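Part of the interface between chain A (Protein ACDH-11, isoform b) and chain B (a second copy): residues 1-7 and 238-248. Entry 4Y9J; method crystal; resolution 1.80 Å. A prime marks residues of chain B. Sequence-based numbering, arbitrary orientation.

Chain A (1-7) TITARHT
Chain B, residues 238-248: IVDSDGNALEG

Every hydrogen bond between the stretches is main chain to main chain: the first residues of chain A add a short antiparallel strand, Ile2-Thr3, to Asn244′-Ala245′ of chain B. Ile2 and Ala245′ form the hydrogen-bonded pair (CA-CA 5.5 Å), with Ile2 N to Ala245′ O and Ala245′ N to Ile2 O both 2.8 Å and nearly straight (165° and 162°). Thr3 faces Asn244′ as the non-hydrogen-bonded pair, CA-CA 4.3 Å, and the ladder resumes at Ala4 N to Gly243′ O, 2.9 Å and 163°. At the other end Thr1 CA lies 4.4 Å from Leu246′ CA and makes a CA-H...O contact with Ala245′ O, 3.2 Å from Thr1 CA.

Extended angles carry the pairing: phi/psi -125/163 at Ile2, -62/140 at Thr3 and -78/154 at Ala4, against -110/166 at Asn244′ and -140/166 at Ala245′. Just before the chain B strand, Asp240′ to Gly243′ form a type I turn, closed by Gly243′ N to Asp240′ O at 2.9 Å. Asp240′ (chi1 p, 66°) folds its carboxylate back over the turn, so that OD1 accepts from Asp242′ N at 2.8 Å and from Asn244′ N at 3.1 Å; Asp240′ N also donates to Asn244′ O, 2.8 Å. Gly243′ sits at 91/16, where a CB would jam against the preceding carbonyl O, and its own carbonyl is left to receive Ala4.

Ile2 and Ala245′ place their side chains on the same face of the sheet. Ile2, chi1 p (45°) and chi2 t (164°), brings CG2 to 3.6 Å from CG of Glu247′ (chi1 m, chi2 t), whose aliphatic part supplies the apolar surface. Ala4 is buried and points toward chain B; its methyl packs on the apolar side chains of Val239′ and Ala245′, with Ala4 CB 3.5 Å from Val239′ CG2 and 4.3 Å from Ala245′ CB. Val239′ (chi1 t, 180°) also points across, and its CG2 meets the His6 ring obliquely, 3.9 Å from His6 ND1; His6, chi1 p (51°) and chi2 -81°, begins a 3-10 segment.

Thr3 is exposed, and its polar side chain (chi1 m) points away from chain B. The CA-to-CB bond of Asn244′ (chi1 m, chi2 -35°) points sideways, and its OD1 lies 3.7 Å from Thr3 CA. Arg5 turns away and bonds elsewhere in the structure. Together the stretches bury 472 Å², both sides summed.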

# COMPACT_ATOMS: atom_id res chain seq x y z
N THR A 1 -35.92 0.06 34.50
CA THR A 1 -35.14 -1.14 34.23
C THR A 1 -35.63 -1.74 32.90
O THR A 1 -36.81 -1.67 32.55
CB THR A 1 -35.16 -2.16 35.42
OG1 THR A 1 -36.21 -3.07 35.23
CG2 THR A 1 -35.30 -1.51 36.76
N ILE A 2 -34.70 -2.28 32.14
CA ILE A 2 -34.95 -2.73 30.78
C ILE A 2 -34.52 -4.18 30.70
O ILE A 2 -33.76 -4.65 31.52
CB ILE A 2 -34.17 -1.88 29.75
CG1 ILE A 2 -32.72 -1.67 30.22
CG2 ILE A 2 -34.88 -0.53 29.55
CD1 ILE A 2 -31.78 -1.19 29.14
N THR A 3 -34.97 -4.88 29.68
CA THR A 3 -34.42 -6.18 29.37
C THR A 3 -32.94 -6.04 29.03
O THR A 3 -32.55 -5.12 28.32
CB THR A 3 -35.19 -6.82 28.21
OG1 THR A 3 -36.59 -6.79 28.49
CG2 THR A 3 -34.78 -8.23 27.98
N ALA A 4 -32.11 -6.95 29.49
CA ALA A 4 -30.72 -6.85 29.19
C ALA A 4 -30.50 -7.32 27.77
O ALA A 4 -31.22 -8.18 27.26
CB ALA A 4 -29.92 -7.66 30.16
N ARG A 5 -29.44 -6.82 27.14
CA ARG A 5 -29.25 -7.08 25.71
C ARG A 5 -27.96 -7.86 25.41
O ARG A 5 -27.37 -7.78 24.32
CB ARG A 5 -29.31 -5.73 24.94
CG ARG A 5 -30.56 -4.87 25.25
CD ARG A 5 -30.63 -3.65 24.29
NE ARG A 5 -30.94 -4.14 22.93
CZ ARG A 5 -30.18 -4.10 21.86
NH1 ARG A 5 -28.94 -3.59 21.87
NH2 ARG A 5 -30.67 -4.65 20.74
N HIS A 6 -27.50 -8.64 26.38
CA HIS A 6 -26.27 -9.45 26.16
C HIS A 6 -26.39 -10.41 24.97
O HIS A 6 -25.42 -10.69 24.34
CB HIS A 6 -25.92 -10.21 27.43
CG HIS A 6 -27.07 -10.99 28.00
ND1 HIS A 6 -28.04 -10.42 28.77
CD2 HIS A 6 -27.39 -12.30 27.88
CE1 HIS A 6 -28.93 -11.35 29.13
NE2 HIS A 6 -28.55 -12.49 28.59
N THR A 7 -27.61 -10.88 24.64
CA THR A 7 -27.80 -11.80 23.51
C THR A 7 -27.63 -11.07 22.16
O THR A 7 -27.49 -11.71 21.11
CB THR A 7 -29.18 -12.45 23.52
OG1 THR A 7 -30.15 -11.42 23.66
CG2 THR A 7 -29.36 -13.36 24.75
N ILE B 238 -24.87 -4.53 34.83
CA ILE B 238 -24.97 -5.83 35.42
C ILE B 238 -26.40 -6.27 35.19
O ILE B 238 -27.33 -5.46 35.30
CB ILE B 238 -24.60 -5.79 36.93
CG1 ILE B 238 -23.06 -5.61 37.01
CG2 ILE B 238 -25.11 -7.06 37.60
CD1 ILE B 238 -22.50 -5.83 38.40
N VAL B 239 -26.54 -7.52 34.78
CA VAL B 239 -27.85 -8.13 34.52
C VAL B 239 -28.31 -8.85 35.80
O VAL B 239 -27.58 -9.68 36.32
CB VAL B 239 -27.74 -9.18 33.39
CG1 VAL B 239 -29.09 -9.82 33.12
CG2 VAL B 239 -27.15 -8.56 32.12
N ASP B 240 -29.51 -8.55 36.27
CA ASP B 240 -30.01 -9.18 37.48
C ASP B 240 -30.56 -10.60 37.20
O ASP B 240 -30.58 -11.05 36.06
CB ASP B 240 -31.04 -8.28 38.17
CG ASP B 240 -32.28 -8.10 37.36
OD1 ASP B 240 -32.69 -9.01 36.64
OD2 ASP B 240 -32.86 -7.02 37.44
N SER B 241 -30.99 -11.31 38.24
CA SER B 241 -31.49 -12.69 38.10
C SER B 241 -32.82 -12.79 37.31
O SER B 241 -33.29 -13.87 37.03
CB SER B 241 -31.68 -13.29 39.49
OG SER B 241 -32.66 -12.52 40.17
N ASP B 242 -33.45 -11.67 36.97
CA ASP B 242 -34.64 -11.69 36.10
C ASP B 242 -34.26 -11.42 34.64
O ASP B 242 -35.12 -11.45 33.76
CB ASP B 242 -35.63 -10.63 36.53
CG ASP B 242 -36.23 -10.91 37.88
OD1 ASP B 242 -36.84 -11.98 38.08
OD2 ASP B 242 -36.11 -10.03 38.74
N GLY B 243 -33.00 -11.11 34.39
CA GLY B 243 -32.55 -10.87 33.03
C GLY B 243 -32.65 -9.43 32.60
O GLY B 243 -32.60 -9.14 31.39
N ASN B 244 -32.81 -8.52 33.58
CA ASN B 244 -32.98 -7.09 33.34
C ASN B 244 -31.73 -6.31 33.79
O ASN B 244 -30.90 -6.82 34.53
CB ASN B 244 -34.21 -6.54 34.09
CG ASN B 244 -35.54 -7.19 33.66
OD1 ASN B 244 -35.75 -7.56 32.51
ND2 ASN B 244 -36.44 -7.33 34.60
N ALA B 245 -31.65 -5.06 33.35
CA ALA B 245 -30.59 -4.17 33.74
C ALA B 245 -31.17 -2.76 33.97
O ALA B 245 -32.33 -2.51 33.62
CB ALA B 245 -29.52 -4.16 32.65
N LEU B 246 -30.41 -1.87 34.61
CA LEU B 246 -30.87 -0.50 34.85
C LEU B 246 -30.38 0.43 33.73
O LEU B 246 -29.20 0.41 33.40
CB LEU B 246 -30.29 0.03 36.16
CG LEU B 246 -31.13 0.30 37.41
CD1 LEU B 246 -31.23 -0.91 38.33
CD2 LEU B 246 -30.53 1.49 38.16
N GLU B 247 -31.26 1.27 33.20
CA GLU B 247 -30.79 2.36 32.33
C GLU B 247 -30.07 3.42 33.12
O GLU B 247 -30.22 3.50 34.32
CB GLU B 247 -31.95 3.02 31.63
CG GLU B 247 -32.63 2.11 30.63
CD GLU B 247 -33.52 2.89 29.67
OE1 GLU B 247 -34.48 3.53 30.17
OE2 GLU B 247 -33.21 2.84 28.45
N GLY B 248 -29.34 4.28 32.43
CA GLY B 248 -28.76 5.48 33.00
C GLY B 248 -27.47 5.25 33.76
O GLY B 248 -26.95 4.14 33.80